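PDB 6CC2: cell division control protein 45 cdc45 putative from Entamoeba histolytica, which probably acts in chromosomal DNA replication as the Cdc45 component of the CMG (Cdc45-MCM-GINS) replicative helicase, and may switch between conformations. Local coordinates for residues Met44-Lys48 / Asp49-His53; Asn59-Glu62 / Thr63-Arg66; Asp293-Ile296 / Ala297-Ile301; Phe321-Lys324 / Met325-Tyr328; Leu494-Phe497 / Gly498-Thr502. All coordinates share one frame; numbering follows the deposited sequence.

Interaction 1: Met44-Lys48 / Asp49-His53; sequences MMFEK and DGLLH. With EDO (1,2-ethanediol), chain J.
F46 and H53 meet as an edge-to-face aromatic pair, with ring centroids 5.5 Å apart and planes at 62°. The edge of F46 does the touching: its CD2 stands above one face of the imidazole, offset toward the rim. At the other ortho carbon of F46, CD1, L51 CD2 approaches obliquely to 3.9 Å, so the flat apolar ring bridges leucine and imidazole.

Hydrogen bonds shape the turn between them. The helix ends in a Schellman motif: L51 N reaches back to F46 O (2.9 Å) and G50 N to E47 O (3.1 Å), while G50 takes the positive phi of 72° that glycine adopts readily. The loop is also fastened by H53, whose ND1 donates to L51 O at 2.9 Å, almost straight and in both the ring and carbonyl planes. This bond helps to fix the rotation of the imidazole that F46 contacts.

At the other ring nitrogen, H53 NE2 donates to O2 of a bound ethanediol (3.0 Å), probably from the crystallisation liquor; the placement of E47 OE2 beside it is doubtful.

The turn leads from helix 33-48 into strand 53-57, completing a beta-alpha-beta crossover from the parallel neighbour strand 24-29. F46 and L51 pack on L15 of helix 8-20, D49 is held by Y12 and K195, K48 pairs with E197, and H53 rests on I25 and L27 of strand 24-29.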
loop_
_atom_site.group_PDB
_atom_site.type_symbol
_atom_site.label_atom_id
_atom_site.label_comp_id
_atom_site.label_asym_id
_atom_site.label_seq_id
_atom_site.Cartn_x
_atom_site.Cartn_y
_atom_site.Cartn_z
HETATM N N MSE A 44 -17.403 5.977 10.909
HETATM C CA MSE A 44 -17.621 6.993 11.930
HETATM C C MSE A 44 -18.961 7.700 11.740
HETATM O O MSE A 44 -19.674 7.961 12.706
HETATM C CB MSE A 44 -16.491 8.024 11.917
HETATM C CG MSE A 44 -15.165 7.443 12.330
HETATM SE SE MSE A 44 -13.692 8.600 11.818
HETATM C CE MSE A 44 -13.929 10.027 13.153
HETATM N N MSE A 45 -19.271 8.036 10.489
HETATM C CA MSE A 45 -20.558 8.638 10.153
HETATM C C MSE A 45 -21.680 7.656 10.442
HETATM O O MSE A 45 -22.672 8.010 11.064
HETATM C CB MSE A 45 -20.579 9.047 8.684
HETATM C CG MSE A 45 -19.672 10.223 8.369
HETATM SE SE MSE A 45 -19.936 10.811 6.542
HETATM C CE MSE A 45 -18.581 9.690 5.692
ATOM N N PHE A 46 -21.518 6.417 9.967
ATOM C CA PHE A 46 -22.553 5.407 10.177
ATOM C C PHE A 46 -22.824 5.177 11.656
ATOM O O PHE A 46 -23.992 5.091 12.069
ATOM C CB PHE A 46 -22.144 4.091 9.515
ATOM C CG PHE A 46 -22.018 4.151 8.022
ATOM C CD1 PHE A 46 -22.526 5.216 7.295
ATOM C CD2 PHE A 46 -21.365 3.130 7.339
ATOM C CE1 PHE A 46 -22.399 5.255 5.922
ATOM C CE2 PHE A 46 -21.251 3.170 5.967
ATOM C CZ PHE A 46 -21.789 4.229 5.266
ATOM N N GLU A 47 -21.771 5.083 12.471
ATOM C CA GLU A 47 -21.949 4.913 13.909
ATOM C C GLU A 47 -22.778 6.047 14.499
ATOM O O GLU A 47 -23.727 5.816 15.261
ATOM C CB GLU A 47 -20.595 4.845 14.610
ATOM C CG GLU A 47 -19.804 3.574 14.381
ATOM C CD GLU A 47 -18.391 3.672 14.936
ATOM O OE1 GLU A 47 -18.170 4.464 15.877
ATOM O OE2 GLU A 47 -17.497 2.965 14.424
ATOM N N LYS A 48 -22.433 7.288 14.155
ATOM C CA LYS A 48 -23.127 8.437 14.728
ATOM C C LYS A 48 -24.601 8.444 14.356
ATOM O O LYS A 48 -25.427 8.940 15.123
ATOM C CB LYS A 48 -22.446 9.729 14.265
ATOM C CG LYS A 48 -22.594 10.891 15.226
ATOM C CD LYS A 48 -21.248 11.542 15.513
ATOM C CE LYS A 48 -20.376 10.653 16.388
ATOM N NZ LYS A 48 -19.009 11.215 16.564
ATOM N N ASP A 49 -24.960 7.869 13.211
ATOM C CA ASP A 49 -26.337 7.842 12.740
ATOM C C ASP A 49 -27.044 6.514 13.017
ATOM O O ASP A 49 -28.187 6.326 12.587
ATOM C CB ASP A 49 -26.385 8.147 11.244
ATOM C CG ASP A 49 -26.100 9.598 10.932
ATOM O OD1 ASP A 49 -26.769 10.473 11.533
ATOM O OD2 ASP A 49 -25.210 9.857 10.083
ATOM N N GLY A 50 -26.392 5.592 13.720
ATOM C CA GLY A 50 -27.024 4.339 14.072
ATOM C C GLY A 50 -27.218 3.388 12.916
ATOM O O GLY A 50 -28.111 2.531 12.981
ATOM N N LEU A 51 -26.414 3.505 11.866
ATOM C CA LEU A 51 -26.562 2.682 10.671
ATOM C C LEU A 51 -25.747 1.405 10.838
ATOM O O LEU A 51 -24.520 1.463 10.974
ATOM C CB LEU A 51 -26.119 3.435 9.424
ATOM C CG LEU A 51 -27.079 4.467 8.847
ATOM C CD1 LEU A 51 -27.564 5.402 9.914
ATOM C CD2 LEU A 51 -26.421 5.231 7.723
ATOM N N LEU A 52 -26.434 0.264 10.848
ATOM C CA LEU A 52 -25.756 -1.021 10.955
ATOM C C LEU A 52 -24.915 -1.281 9.717
ATOM O O LEU A 52 -25.331 -1.011 8.590
ATOM C CB LEU A 52 -26.784 -2.131 11.140
ATOM C CG LEU A 52 -27.717 -1.932 12.324
ATOM C CD1 LEU A 52 -28.675 -3.110 12.454
ATOM C CD2 LEU A 52 -26.928 -1.731 13.601
ATOM N N HIS A 53 -23.694 -1.774 9.927
ATOM C CA HIS A 53 -22.785 -1.987 8.813
ATOM C C HIS A 53 -21.813 -3.091 9.193
ATOM O O HIS A 53 -21.640 -3.415 10.364
ATOM C CB HIS A 53 -22.032 -0.695 8.445
ATOM C CG HIS A 53 -21.227 -0.118 9.567
ATOM N ND1 HIS A 53 -21.795 0.594 10.602
ATOM C CD2 HIS A 53 -19.892 -0.140 9.811
ATOM C CE1 HIS A 53 -20.850 0.969 11.445
ATOM N NE2 HIS A 53 -19.688 0.541 10.987
HETATM C C1 EDO J . -16.350 -0.974 12.908
HETATM O O1 EDO J . -17.191 -1.453 11.849
HETATM C C2 EDO J . -16.734 0.459 13.240
HETATM O O2 EDO J . -18.134 0.524 13.546
#

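Interaction 2: Asn59-Glu62 / Thr63-Arg66; sequences NNYE and TLSR
The Y61 ring meets L64 at its edge, where CD1 of the leucine lies near the ring plane, 4.3 Å from Y61 CD1; the ring also forms an edge-to-face pair with F517. A second flat group, the guanidinium of R66, receives E62 at its edge. E62 OE1 lies 3.5 Å from R66 NH1 in a rather long salt bridge, and the carboxylate is turned 53° from the guanidinium plane. The two side chains lie next to each other and point in the same direction, as suits opposite charges one helical turn apart on an exposed surface.

The amides of N59 and N60 both offer their oxygens to T63. N60 is the N-cap: its OD1 accepts from T63 N at 2.8 Å, with the donor nearly along the C=O axis. Because N60 CG sits between the backbone N and the carbonyl carbon (chi1 57°), the short side chain folds over the helix start, replacing the carbonyl that a preceding turn would have supplied. T63 OG1 donates to N59 OD1 (3.0 Å), a bond that belongs to one of two modelled conformers of N59 and is therefore less certain than the N60 cap. Behind the cap the regular ladder begins, with L64 N bonded to N60 O at 3.2 Å and S65 N to Y61 O at 2.9 Å.

This is the first turn of helix 61-71, just after strand 53-57, at the edge of the parallel sheet. N60 ND2 bonds to K515 O, Y61 OH to A86 N, and L64 packs on C85 and on L95 of helix 91-95.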
loop_
_atom_site.group_PDB
_atom_site.type_symbol
_atom_site.label_atom_id
_atom_site.label_comp_id
_atom_site.label_asym_id
_atom_site.label_seq_id
_atom_site.Cartn_x
_atom_site.Cartn_y
_atom_site.Cartn_z
ATOM N N ASN A 59 -9.719 -10.142 -1.000
ATOM C CA ASN A 59 -8.369 -10.231 -1.536
ATOM C C ASN A 59 -8.325 -10.359 -3.058
ATOM O O ASN A 59 -7.246 -10.205 -3.635
ATOM C CB ASN A 59 -7.638 -11.431 -0.900
ATOM C CG ASN A 59 -8.399 -12.754 -1.054
ATOM O OD1 ASN A 59 -9.636 -12.814 -0.952
ATOM N ND2 ASN A 59 -7.652 -13.836 -1.270
ATOM N N ASN A 60 -9.456 -10.648 -3.703
ATOM C CA ASN A 60 -9.535 -10.773 -5.156
ATOM C C ASN A 60 -11.006 -10.720 -5.547
ATOM O O ASN A 60 -11.896 -10.713 -4.689
ATOM C CB ASN A 60 -8.848 -12.051 -5.639
ATOM C CG ASN A 60 -9.420 -13.293 -4.996
ATOM O OD1 ASN A 60 -10.638 -13.562 -5.088
ATOM N ND2 ASN A 60 -8.550 -14.090 -4.353
ATOM N N TYR A 61 -11.264 -10.701 -6.860
ATOM C CA TYR A 61 -12.643 -10.566 -7.308
ATOM C C TYR A 61 -13.437 -11.855 -7.190
ATOM O O TYR A 61 -14.683 -11.808 -7.143
ATOM C CB TYR A 61 -12.696 -10.044 -8.742
ATOM C CG TYR A 61 -12.344 -8.590 -8.842
ATOM C CD1 TYR A 61 -13.107 -7.629 -8.204
ATOM C CD2 TYR A 61 -11.254 -8.166 -9.573
ATOM C CE1 TYR A 61 -12.793 -6.294 -8.277
ATOM C CE2 TYR A 61 -10.925 -6.825 -9.668
ATOM C CZ TYR A 61 -11.710 -5.883 -9.018
ATOM O OH TYR A 61 -11.388 -4.552 -9.067
ATOM N N GLU A 62 -12.766 -13.006 -7.144
ATOM C CA GLU A 62 -13.472 -14.256 -6.914
ATOM C C GLU A 62 -14.126 -14.253 -5.541
ATOM O O GLU A 62 -15.282 -14.677 -5.390
ATOM C CB GLU A 62 -12.512 -15.439 -7.047
ATOM C CG GLU A 62 -11.762 -15.500 -8.362
ATOM C CD GLU A 62 -10.895 -16.743 -8.470
ATOM O OE1 GLU A 62 -11.250 -17.774 -7.857
ATOM O OE2 GLU A 62 -9.857 -16.686 -9.164
ATOM N N THR A 63 -13.383 -13.824 -4.518
ATOM C CA THR A 63 -13.930 -13.740 -3.168
ATOM C C THR A 63 -15.072 -12.731 -3.108
ATOM O O THR A 63 -16.153 -13.019 -2.557
ATOM C CB THR A 63 -12.826 -13.355 -2.182
ATOM O OG1 THR A 63 -11.857 -14.404 -2.142
ATOM C CG2 THR A 63 -13.396 -13.134 -0.780
ATOM N N LEU A 64 -14.846 -11.547 -3.678
ATOM C CA LEU A 64 -15.895 -10.536 -3.736
ATOM C C LEU A 64 -17.168 -11.129 -4.328
ATOM O O LEU A 64 -18.253 -11.000 -3.752
ATOM C CB LEU A 64 -15.405 -9.330 -4.546
ATOM C CG LEU A 64 -16.365 -8.131 -4.560
ATOM C CD1 LEU A 64 -15.611 -6.816 -4.750
ATOM C CD2 LEU A 64 -17.414 -8.266 -5.642
ATOM N N SER A 65 -17.047 -11.808 -5.468
ATOM C CA SER A 65 -18.221 -12.355 -6.143
ATOM C C SER A 65 -18.902 -13.420 -5.292
ATOM O O SER A 65 -20.135 -13.470 -5.217
ATOM C CB SER A 65 -17.812 -12.929 -7.499
ATOM O OG SER A 65 -18.953 -13.420 -8.187
ATOM N N ARG A 66 -18.113 -14.270 -4.620
ATOM C CA ARG A 66 -18.688 -15.351 -3.830
ATOM C C ARG A 66 -19.443 -14.822 -2.621
ATOM O O ARG A 66 -20.546 -15.293 -2.323
ATOM C CB ARG A 66 -17.586 -16.317 -3.405
ATOM C CG ARG A 66 -17.170 -17.277 -4.523
ATOM C CD ARG A 66 -16.195 -18.347 -4.025
ATOM N NE ARG A 66 -15.962 -19.384 -5.026
ATOM C CZ ARG A 66 -14.857 -19.509 -5.759
ATOM N NH1 ARG A 66 -13.845 -18.659 -5.618
ATOM N NH2 ARG A 66 -14.764 -20.500 -6.639
#

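Interaction 3: Asp293-Ile296 / Ala297-Ile301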
loop_
_atom_site.group_PDB
_atom_site.type_symbol
_atom_site.label_atom_id
_atom_site.label_comp_id
_atom_site.label_asym_id
_atom_site.label_seq_id
_atom_site.Cartn_x
_atom_site.Cartn_y
_atom_site.Cartn_z
ATOM N N ASP A 293 29.376 3.028 4.945
ATOM C CA ASP A 293 30.159 3.536 6.071
ATOM C C ASP A 293 31.006 4.732 5.670
ATOM O O ASP A 293 31.218 5.649 6.485
ATOM C CB ASP A 293 31.020 2.411 6.647
ATOM C CG ASP A 293 30.199 1.397 7.441
ATOM O OD1 ASP A 293 28.965 1.577 7.569
ATOM O OD2 ASP A 293 30.774 0.406 7.939
ATOM N N VAL A 294 31.508 4.747 4.429
ATOM C CA VAL A 294 32.259 5.901 3.945
ATOM C C VAL A 294 31.355 7.123 3.858
ATOM O O VAL A 294 31.771 8.246 4.169
ATOM C CB VAL A 294 32.911 5.580 2.586
ATOM C CG1 VAL A 294 33.317 6.850 1.886
ATOM C CG2 VAL A 294 34.103 4.662 2.786
ATOM N N LEU A 295 30.114 6.932 3.418
ATOM C CA LEU A 295 29.161 8.030 3.371
ATOM C C LEU A 295 28.893 8.579 4.771
ATOM O O LEU A 295 28.857 9.798 4.972
ATOM C CB LEU A 295 27.865 7.555 2.722
ATOM C CG LEU A 295 26.742 8.551 2.421
ATOM C CD1 LEU A 295 25.977 8.958 3.672
ATOM C CD2 LEU A 295 27.298 9.776 1.703
ATOM N N ILE A 296 28.683 7.691 5.745
ATOM C CA ILE A 296 28.397 8.145 7.100
ATOM C C ILE A 296 29.567 8.959 7.634
ATOM O O ILE A 296 29.384 10.003 8.272
ATOM C CB ILE A 296 28.084 6.951 8.008
ATOM C CG1 ILE A 296 26.866 6.160 7.510
ATOM C CG2 ILE A 296 27.842 7.438 9.452
ATOM C CD1 ILE A 296 25.599 6.980 7.401
ATOM N N ALA A 297 30.793 8.496 7.375
ATOM C CA ALA A 297 31.984 9.227 7.798
ATOM C C ALA A 297 32.093 10.571 7.089
ATOM O O ALA A 297 32.553 11.554 7.688
ATOM C CB ALA A 297 33.226 8.380 7.550
ATOM N N ASP A 298 31.679 10.636 5.825
ATOM C CA ASP A 298 31.690 11.895 5.098
ATOM C C ASP A 298 30.803 12.943 5.758
ATOM O O ASP A 298 31.055 14.144 5.611
ATOM C CB ASP A 298 31.222 11.672 3.656
ATOM C CG ASP A 298 31.485 12.876 2.766
ATOM O OD1 ASP A 298 32.604 12.975 2.220
ATOM O OD2 ASP A 298 30.579 13.726 2.614
HETATM N N MSE A 299 29.755 12.517 6.457
HETATM C CA MSE A 299 28.870 13.451 7.143
HETATM C C MSE A 299 29.472 13.932 8.461
HETATM O O MSE A 299 28.949 14.854 9.096
HETATM C CB MSE A 299 27.508 12.804 7.400
HETATM C CG MSE A 299 26.775 12.462 6.138
HETATM SE SE MSE A 299 24.951 11.880 6.519
HETATM C CE MSE A 299 25.341 10.337 7.549
ATOM N N GLY A 300 30.578 13.307 8.858
ATOM C CA GLY A 300 31.201 13.614 10.129
ATOM C C GLY A 300 30.479 13.051 11.322
ATOM O O GLY A 300 30.610 13.586 12.430
ATOM N N ILE A 301 29.719 11.980 11.138
ATOM C CA ILE A 301 28.952 11.360 12.212
ATOM C C ILE A 301 29.593 10.019 12.553
ATOM O O ILE A 301 29.669 9.140 11.685
ATOM C CB ILE A 301 27.483 11.174 11.813
ATOM C CG1 ILE A 301 26.855 12.529 11.468
ATOM C CG2 ILE A 301 26.705 10.479 12.921
ATOM C CD1 ILE A 301 25.474 12.426 10.842
#
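M299 folds its methyl back onto I296 at a Schellman motif that closes helix 288-298. The bump is CE of the selenomethionine. It settles into the hollow formed by I296 and L295, 3.4 Å from I296 CD1, tighter than usual for two carbons, and 4.2 Å from L295 CD1. The bend at the selenium (chi3 -62°) turns the methyl back toward the helix, where an unbranched, flexible chain can follow the uneven surface left by two branched residues.

The other branch of I296, CG2, is turned to I301, where the chain doubles back, so one beta-branched side chain serves both the helix and the segment leaving it. G300, with positive phi (75°), makes that reversal; its N bonds to A297 O at 2.9 Å, while the I301 N to I296 O bond is weak at 3.5 Å.

Other helices cover the same apolar side. M299 and L295 lie on Y328 of helix 315-331, and I296 on L303 and A306 of helix 303-306. D298, more exposed, adds a polar link at the rim, its OD2 bonding to Y328 OH. At the turn itself, I296 CG2 touches I301 O at 3.3 Å.

Interaction 4: Phe321-Lys324 / Met325-Tyr328; sequences FLLK and MEGY
F321 and M325, a selenomethionine, make the close-packed part of this contact, both buried on the same side of the helix. The selenium of M325 stands 5.3 Å from the centroid of the F321 ring, 65° off its normal: a Met-aromatic contact made obliquely, neither squarely over the face nor in the plane. M325 bends at chi2 (-65°) and again at chi3, which curls the chain along the helix so that SE also comes to the edge of the Y328 ring, in its plane. The flexible chain of a methionine thus lets its heavy atom reach both rings; the modelled F321 CE1 to M325 CG approach is too short to be trusted. Y328 lays one face over the K324 carbonyl, whose oxygen is 3.2 Å above the ring plane and offset toward the rim. The same oxygen accepts from Y328 N at 2.8 Å, with an N-H...O angle of 170°, so backbone and ring of one residue both meet it.

All of this belongs to a mid-helix part of helix 315-331 with one buried side, its i to i+4 ladder including M325 N to F321 O at 2.8 Å. Toward the inside, M325 packs on F334 and L337, and F321 on L259. Y328 OH reaches D298 of helix 288-298.

On another flank L322 CD1 touches E326 OE2 at 3.4 Å, with F338 of strand 338-344 against both residues. The looser, solvent side is that of L323, which is exposed and whose CD1 comes no nearer to the E326 side chain than 4.1 Å, at OE1. Here the G327 N to L323 O bond is weak at 3.3 Å.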
loop_
_atom_site.group_PDB
_atom_site.type_symbol
_atom_site.label_atom_id
_atom_site.label_comp_id
_atom_site.label_asym_id
_atom_site.label_seq_id
_atom_site.Cartn_x
_atom_site.Cartn_y
_atom_site.Cartn_z
ATOM N N PHE A 321 23.606 15.811 9.880
ATOM C CA PHE A 321 22.936 14.916 8.936
ATOM C C PHE A 321 22.027 15.698 7.998
ATOM O O PHE A 321 22.086 15.534 6.773
ATOM C CB PHE A 321 22.161 13.862 9.728
ATOM C CG PHE A 321 20.974 13.297 9.003
ATOM C CD1 PHE A 321 21.130 12.497 7.893
ATOM C CD2 PHE A 321 19.689 13.573 9.456
ATOM C CE1 PHE A 321 20.017 11.976 7.236
ATOM C CE2 PHE A 321 18.580 13.065 8.803
ATOM C CZ PHE A 321 18.749 12.266 7.690
ATOM N N LEU A 322 21.200 16.583 8.547
ATOM C CA LEU A 322 20.274 17.344 7.718
ATOM C C LEU A 322 21.017 18.200 6.699
ATOM O O LEU A 322 20.649 18.246 5.519
ATOM C CB LEU A 322 19.392 18.225 8.601
ATOM C CG LEU A 322 18.586 19.328 7.914
ATOM C CD1 LEU A 322 17.639 18.756 6.872
ATOM C CD2 LEU A 322 17.815 20.152 8.947
ATOM N N LEU A 323 22.059 18.901 7.135
ATOM C CA LEU A 323 22.779 19.770 6.207
ATOM C C LEU A 323 23.463 18.955 5.118
ATOM O O LEU A 323 23.432 19.334 3.941
ATOM C CB LEU A 323 23.802 20.601 6.966
ATOM C CG LEU A 323 24.614 21.594 6.126
ATOM C CD1 LEU A 323 23.680 22.526 5.372
ATOM C CD2 LEU A 323 25.578 22.393 7.004
ATOM N N LYS A 324 24.091 17.839 5.490
ATOM C CA LYS A 324 24.758 16.997 4.510
ATOM C C LYS A 324 23.763 16.392 3.530
ATOM O O LYS A 324 24.030 16.355 2.319
ATOM C CB LYS A 324 25.548 15.900 5.227
ATOM C CG LYS A 324 26.845 16.405 5.889
ATOM C CD LYS A 324 27.817 16.890 4.841
ATOM C CE LYS A 324 29.266 16.820 5.332
ATOM N NZ LYS A 324 30.213 17.255 4.287
HETATM N N MSE A 325 22.604 15.939 4.023
HETATM C CA MSE A 325 21.602 15.304 3.180
HETATM C C MSE A 325 20.979 16.302 2.213
HETATM O O MSE A 325 20.635 15.950 1.080
HETATM C CB MSE A 325 20.526 14.646 4.026
HETATM C CG MSE A 325 20.927 13.310 4.615
HETATM SE SE MSE A 325 21.222 11.926 3.246
HETATM C CE MSE A 325 19.470 11.920 2.436
ATOM N N GLU A 326 20.822 17.549 2.658
ATOM C CA GLU A 326 20.378 18.598 1.753
ATOM C C GLU A 326 21.296 18.678 0.542
ATOM O O GLU A 326 20.827 18.686 -0.602
ATOM C CB GLU A 326 20.315 19.936 2.488
ATOM C CG GLU A 326 19.138 20.057 3.449
ATOM C CD GLU A 326 19.081 21.405 4.151
ATOM O OE1 GLU A 326 19.901 22.289 3.821
ATOM O OE2 GLU A 326 18.215 21.579 5.032
ATOM N N GLY A 327 22.616 18.713 0.780
ATOM C CA GLY A 327 23.563 18.740 -0.324
ATOM C C GLY A 327 23.529 17.468 -1.150
ATOM O O GLY A 327 23.475 17.515 -2.381
ATOM N N TYR A 328 23.557 16.310 -0.486
ATOM C CA TYR A 328 23.498 15.048 -1.222
ATOM C C TYR A 328 22.254 14.995 -2.107
ATOM O O TYR A 328 22.295 14.472 -3.223
ATOM C CB TYR A 328 23.494 13.859 -0.261
ATOM C CG TYR A 328 24.739 13.697 0.582
ATOM C CD1 TYR A 328 25.968 14.177 0.159
ATOM C CD2 TYR A 328 24.677 13.045 1.802
ATOM C CE1 TYR A 328 27.104 14.014 0.938
ATOM C CE2 TYR A 328 25.792 12.871 2.581
ATOM C CZ TYR A 328 27.004 13.362 2.150
ATOM O OH TYR A 328 28.108 13.184 2.948
#

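Interaction 5: Leu494-Phe497 / Gly498-Thr502; sequences LNYF and GAKFT
K500 lies across the face of Y496, one helical turn away, in a CH-pi contact. Its CG sits 3.7 Å from the ring centroid, only 16° off the normal, and its CE comes down 3.5 Å from Y496 CE1. A bend at chi2 (-53°) turns the chain across the ring, so that the aliphatic carbons CG and CE use the aromatic surface, while NZ goes to polar partners.

The other apolar contact is slighter. F497 and F501 follow one another along the buried side, CZ of F497 and CD2 of F501 being 4.5 Å apart. Both rings are directed to I469 of strand 468-474, and F501 also meets the ring of F520.

Polar bonds hold the backbone and the side-chain ends. Helix 494-508 shows regular i to i+4 bonds of 2.9 Å here, among them K500 N to Y496 O and F501 N to F497 O. G498, without a side chain, continues that ladder, its N bonding to L494 O at 2.9 Å. Y496 OH bonds to S542 O, and K500 NZ to S542 OG and, within the helix, to Q503 OE1.

With phenol and ammonium both tied to S542, the tyrosine ring and the lysine chain are drawn toward the same residue near the C-terminus. The positive charge on NZ would probably polarise the nearby CE hydrogens and strengthen their attraction to the ring.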
loop_
_atom_site.group_PDB
_atom_site.type_symbol
_atom_site.label_atom_id
_atom_site.label_comp_id
_atom_site.label_asym_id
_atom_site.label_seq_id
_atom_site.Cartn_x
_atom_site.Cartn_y
_atom_site.Cartn_z
ATOM N N LEU A 494 -1.185 -4.762 -16.312
ATOM C CA LEU A 494 -1.540 -5.823 -15.371
ATOM C C LEU A 494 -2.477 -6.837 -16.010
ATOM O O LEU A 494 -2.365 -8.038 -15.729
ATOM C CB LEU A 494 -2.186 -5.214 -14.125
ATOM C CG LEU A 494 -2.702 -6.215 -13.088
ATOM C CD1 LEU A 494 -1.606 -7.125 -12.599
ATOM C CD2 LEU A 494 -3.327 -5.471 -11.927
ATOM N N ASN A 495 -3.414 -6.380 -16.847
ATOM C CA ASN A 495 -4.282 -7.303 -17.565
ATOM C C ASN A 495 -3.458 -8.365 -18.282
ATOM O O ASN A 495 -3.736 -9.568 -18.175
ATOM C CB ASN A 495 -5.147 -6.561 -18.590
ATOM C CG ASN A 495 -6.362 -5.931 -17.982
ATOM O OD1 ASN A 495 -6.693 -6.182 -16.827
ATOM N ND2 ASN A 495 -7.061 -5.114 -18.772
ATOM N N TYR A 496 -2.460 -7.926 -19.045
ATOM C CA TYR A 496 -1.673 -8.848 -19.852
ATOM C C TYR A 496 -0.834 -9.756 -18.972
ATOM O O TYR A 496 -0.755 -10.967 -19.219
ATOM C CB TYR A 496 -0.792 -8.057 -20.826
ATOM C CG TYR A 496 -0.035 -8.910 -21.820
ATOM C CD1 TYR A 496 -0.613 -9.295 -23.016
ATOM C CD2 TYR A 496 1.276 -9.319 -21.561
ATOM C CE1 TYR A 496 0.078 -10.079 -23.929
ATOM C CE2 TYR A 496 1.972 -10.106 -22.470
ATOM C CZ TYR A 496 1.370 -10.476 -23.650
ATOM O OH TYR A 496 2.055 -11.255 -24.555
ATOM N N PHE A 497 -0.192 -9.195 -17.937
ATOM C CA PHE A 497 0.660 -9.992 -17.064
ATOM C C PHE A 497 -0.145 -11.081 -16.370
ATOM O O PHE A 497 0.263 -12.249 -16.343
ATOM C CB PHE A 497 1.353 -9.089 -16.038
ATOM C CG PHE A 497 2.168 -9.841 -15.035
ATOM C CD1 PHE A 497 3.394 -10.357 -15.387
ATOM C CD2 PHE A 497 1.712 -10.011 -13.736
ATOM C CE1 PHE A 497 4.161 -11.066 -14.460
ATOM C CE2 PHE A 497 2.461 -10.709 -12.806
ATOM C CZ PHE A 497 3.693 -11.232 -13.174
ATOM N N GLY A 498 -1.309 -10.724 -15.830
ATOM C CA GLY A 498 -2.142 -11.722 -15.194
ATOM C C GLY A 498 -2.649 -12.754 -16.176
ATOM O O GLY A 498 -2.677 -13.958 -15.875
ATOM N N ALA A 499 -3.092 -12.303 -17.353
ATOM C CA ALA A 499 -3.637 -13.242 -18.328
ATOM C C ALA A 499 -2.576 -14.260 -18.730
ATOM O O ALA A 499 -2.831 -15.472 -18.764
ATOM C CB ALA A 499 -4.157 -12.493 -19.555
ATOM N N LYS A 500 -1.362 -13.782 -19.021
ATOM C CA LYS A 500 -0.343 -14.688 -19.533
ATOM C C LYS A 500 0.261 -15.542 -18.420
ATOM O O LYS A 500 0.612 -16.705 -18.659
ATOM C CB LYS A 500 0.740 -13.886 -20.274
ATOM C CG LYS A 500 0.206 -13.141 -21.518
ATOM C CD LYS A 500 -0.526 -14.075 -22.460
ATOM C CE LYS A 500 -1.097 -13.348 -23.680
ATOM N NZ LYS A 500 -1.888 -14.274 -24.532
ATOM N N PHE A 501 0.390 -15.001 -17.211
ATOM C CA PHE A 501 0.835 -15.816 -16.092
ATOM C C PHE A 501 -0.153 -16.959 -15.840
ATOM O O PHE A 501 0.252 -18.111 -15.628
ATOM C CB PHE A 501 0.984 -14.965 -14.835
ATOM C CG PHE A 501 1.593 -15.706 -13.661
ATOM C CD1 PHE A 501 0.795 -16.453 -12.811
ATOM C CD2 PHE A 501 2.956 -15.660 -13.427
ATOM C CE1 PHE A 501 1.356 -17.140 -11.734
ATOM C CE2 PHE A 501 3.519 -16.337 -12.360
ATOM C CZ PHE A 501 2.727 -17.091 -11.525
ATOM N N THR A 502 -1.448 -16.662 -15.882
ATOM C CA THR A 502 -2.440 -17.694 -15.611
ATOM C C THR A 502 -2.564 -18.660 -16.782
ATOM O O THR A 502 -2.734 -19.862 -16.581
ATOM C CB THR A 502 -3.795 -17.074 -15.272
ATOM O OG1 THR A 502 -4.273 -16.286 -16.352
ATOM C CG2 THR A 502 -3.679 -16.231 -14.047
#

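Overall arrangement
The five contacts are local, each within one continuous stretch, and only interactions 3 and 4 touch. Their centres are 11 Å apart, and D298 OD2 approaches Y328 OH to 2.6 Å, so the end of helix 288-298 is fastened to helix 315-331. Interactions 1 and 3 lie on opposite sides of the chain's centre, 54 Å apart between centres. Interactions 2 and 5 are closer, with centres 17 Å and nearest atoms about 8 Å apart; the strand and loop region 515-520 lies by both, K515 and F517 meeting interaction 2 and F520 meeting interaction 5. Ethanediol binds at interaction 1, and another, probably also from the crystallisation liquor, lies about 5 Å from the F321 side chain in interaction 4.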